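PDB 1NM2: malonyl CoA:acyl carrier protein malonyltransferase from Streptomyces coelicolor, which probably transfers the malonyl group of malonyl-CoA to holo acyl carrier protein, supplying malonyl-ACP for fatty acid biosynthesis. Local coordinates for residues E243-D246 with R247-Q251. Sequence-based numbering, arbitrary orientation.
Sequences EVLD and RLVGQ
Glu243 O accepts the backbone N-H of Arg247 at 3.0 Å (N to O), and the methylenes of the same arginine pack alongside it. The amide approaches from above the carbonyl plane, 36° out of it, while Arg247 CG lies 3.2 Å from Glu243 O, with CB and CD also in van der Waals range. This follows from the first torsion of Arg247: CG stands beside its own backbone N (chi1 -78°), and the chain then runs extended to NE, outward from the helix and leaning toward its N-terminal end. The acidic end of Glu243 does not meet the guanidinium; Glu243 OE2 and Arg247 NE remain 5.5 Å apart, and the arginine instead reaches beyond the helix to a salt bridge between NH1 and Asp234.

Three further i to i+4 bonds, from Leu248 N to Val244 O, Val249 N to Leu245 O and Gly250 N to Asp246 O, continue the regular alpha-helical ladder. Val249 CG2, set beside the backbone N, rests 3.2 Å from Leu245 O. On the buried side the apolar tips meet loosely: Leu245 CD1 is 4.3 Å from both Leu248 CD1 and Val249 CG2, so one methyl touches side chains three and four residues further on. Val244 CG1 comes to 4.4 Å from Leu248 CD1.

These residues belong to helix 241-251 of the alpha/beta hydrolase-like core. Val244 and Leu248 pack on Tyr229 of the edge strand 228-229, and Leu248 also reaches Glu101 and Ile102 of helix 100-107. Val249 lies against Leu213, Ala214 and Ala217 of helix 207-217, and Leu245 also touches Ala217.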
ATOM      1  N   GLU A 243       3.609 -17.788  -5.034  1.00 15.18           N
ATOM      2  CA  GLU A 243       3.924 -16.737  -6.002  1.00 17.15           C
ATOM      3  C   GLU A 243       3.496 -15.381  -5.441  1.00 17.31           C
ATOM      4  O   GLU A 243       4.129 -14.353  -5.717  1.00 17.66           O
ATOM      5  CB  GLU A 243       3.249 -17.009  -7.356  1.00 18.00           C
ATOM      6  CG  GLU A 243       3.924 -18.132  -8.147  1.00 21.93           C
ATOM      7  CD  GLU A 243       3.343 -18.335  -9.538  1.00 26.20           C
ATOM      8  OE1 GLU A 243       3.910 -19.143 -10.306  1.00 30.61           O
ATOM      9  OE2 GLU A 243       2.323 -17.694  -9.869  1.00 28.85           O
ATOM     10  N   VAL A 244       2.428 -15.377  -4.644  1.00 17.18           N
ATOM     11  CA  VAL A 244       1.960 -14.144  -4.022  1.00 15.87           C
ATOM     12  C   VAL A 244       3.042 -13.663  -3.054  1.00 16.53           C
ATOM     13  O   VAL A 244       3.449 -12.498  -3.078  1.00 17.60           O
ATOM     14  CB  VAL A 244       0.645 -14.365  -3.225  1.00 17.25           C
ATOM     15  CG1 VAL A 244       0.397 -13.182  -2.288  1.00 14.96           C
ATOM     16  CG2 VAL A 244      -0.533 -14.519  -4.189  1.00 17.99           C
ATOM     17  N   LEU A 245       3.510 -14.571  -2.205  1.00 17.55           N
ATOM     18  CA  LEU A 245       4.544 -14.249  -1.233  1.00 17.14           C
ATOM     19  C   LEU A 245       5.865 -13.832  -1.883  1.00 18.16           C
ATOM     20  O   LEU A 245       6.510 -12.874  -1.437  1.00 19.54           O
ATOM     21  CB  LEU A 245       4.775 -15.441  -0.299  1.00 18.85           C
ATOM     22  CG  LEU A 245       5.819 -15.260   0.811  1.00 16.98           C
ATOM     23  CD1 LEU A 245       5.497 -14.030   1.641  1.00 17.76           C
ATOM     24  CD2 LEU A 245       5.850 -16.497   1.683  1.00 19.19           C
ATOM     25  N   ASP A 246       6.280 -14.544  -2.928  1.00 18.23           N
ATOM     26  CA  ASP A 246       7.530 -14.204  -3.595  1.00 17.96           C
ATOM     27  C   ASP A 246       7.431 -12.801  -4.185  1.00 18.38           C
ATOM     28  O   ASP A 246       8.389 -12.029  -4.124  1.00 16.68           O
ATOM     29  CB  ASP A 246       7.876 -15.219  -4.696  1.00 18.74           C
ATOM     30  CG  ASP A 246       8.266 -16.588  -4.139  1.00 20.78           C
ATOM     31  OD1 ASP A 246       8.791 -16.659  -3.009  1.00 21.36           O
ATOM     32  OD2 ASP A 246       8.065 -17.598  -4.839  1.00 22.35           O
ATOM     33  N   ARG A 247       6.269 -12.473  -4.749  1.00 17.38           N
ATOM     34  CA  ARG A 247       6.054 -11.154  -5.330  1.00 17.30           C
ATOM     35  C   ARG A 247       6.122 -10.060  -4.260  1.00 18.21           C
ATOM     36  O   ARG A 247       6.705  -8.998  -4.493  1.00 19.10           O
ATOM     37  CB  ARG A 247       4.707 -11.105  -6.054  1.00 17.28           C
ATOM     38  CG  ARG A 247       4.729 -11.759  -7.422  1.00 18.13           C
ATOM     39  CD  ARG A 247       3.344 -11.840  -8.038  1.00 17.69           C
ATOM     40  NE  ARG A 247       3.411 -12.271  -9.432  1.00 17.63           N
ATOM     41  CZ  ARG A 247       3.120 -11.491 -10.472  1.00 16.82           C
ATOM     42  NH1 ARG A 247       2.736 -10.231 -10.277  1.00 11.66           N
ATOM     43  NH2 ARG A 247       3.220 -11.969 -11.704  1.00 12.80           N
ATOM     44  N   LEU A 248       5.530 -10.318  -3.094  1.00 17.27           N
ATOM     45  CA  LEU A 248       5.549  -9.357  -1.989  1.00 17.07           C
ATOM     46  C   LEU A 248       6.991  -9.054  -1.578  1.00 17.33           C
ATOM     47  O   LEU A 248       7.367  -7.898  -1.388  1.00 16.63           O
ATOM     48  CB  LEU A 248       4.809  -9.915  -0.763  1.00 18.44           C
ATOM     49  CG  LEU A 248       3.284 -10.056  -0.764  1.00 20.49           C
ATOM     50  CD1 LEU A 248       2.849 -10.829   0.479  1.00 21.41           C
ATOM     51  CD2 LEU A 248       2.635  -8.674  -0.785  1.00 18.80           C
ATOM     52  N   VAL A 249       7.791 -10.104  -1.436  1.00 16.46           N
ATOM     53  CA  VAL A 249       9.184  -9.950  -1.031  1.00 17.85           C
ATOM     54  C   VAL A 249       9.996  -9.161  -2.057  1.00 18.89           C
ATOM     55  O   VAL A 249      10.799  -8.302  -1.694  1.00 20.18           O
ATOM     56  CB  VAL A 249       9.849 -11.323  -0.813  1.00 17.70           C
ATOM     57  CG1 VAL A 249      11.307 -11.143  -0.402  1.00 16.39           C
ATOM     58  CG2 VAL A 249       9.090 -12.104   0.256  1.00 16.82           C
ATOM     59  N   GLY A 250       9.776  -9.456  -3.333  1.00 19.71           N
ATOM     60  CA  GLY A 250      10.494  -8.769  -4.393  1.00 18.81           C
ATOM     61  C   GLY A 250      10.029  -7.348  -4.654  1.00 18.14           C
ATOM     62  O   GLY A 250      10.834  -6.507  -5.052  1.00 17.93           O
ATOM     63  N   GLN A 251       8.744  -7.074  -4.422  1.00 16.77           N
ATOM     64  CA  GLN A 251       8.177  -5.746  -4.659  1.00 16.79           C
ATOM     65  C   GLN A 251       8.840  -4.587  -3.925  1.00 15.95           C
ATOM     66  O   GLN A 251       8.709  -3.441  -4.351  1.00 16.82           O
ATOM     67  CB  GLN A 251       6.670  -5.718  -4.339  1.00 18.34           C
ATOM     68  CG  GLN A 251       5.758  -6.074  -5.516  1.00 20.15           C
ATOM     69  CD  GLN A 251       6.054  -5.250  -6.761  1.00 20.29           C
ATOM     70  OE1 GLN A 251       5.853  -4.025  -6.790  1.00 21.67           O
ATOM     71  NE2 GLN A 251       6.543  -5.916  -7.793  1.00 18.34           N
TER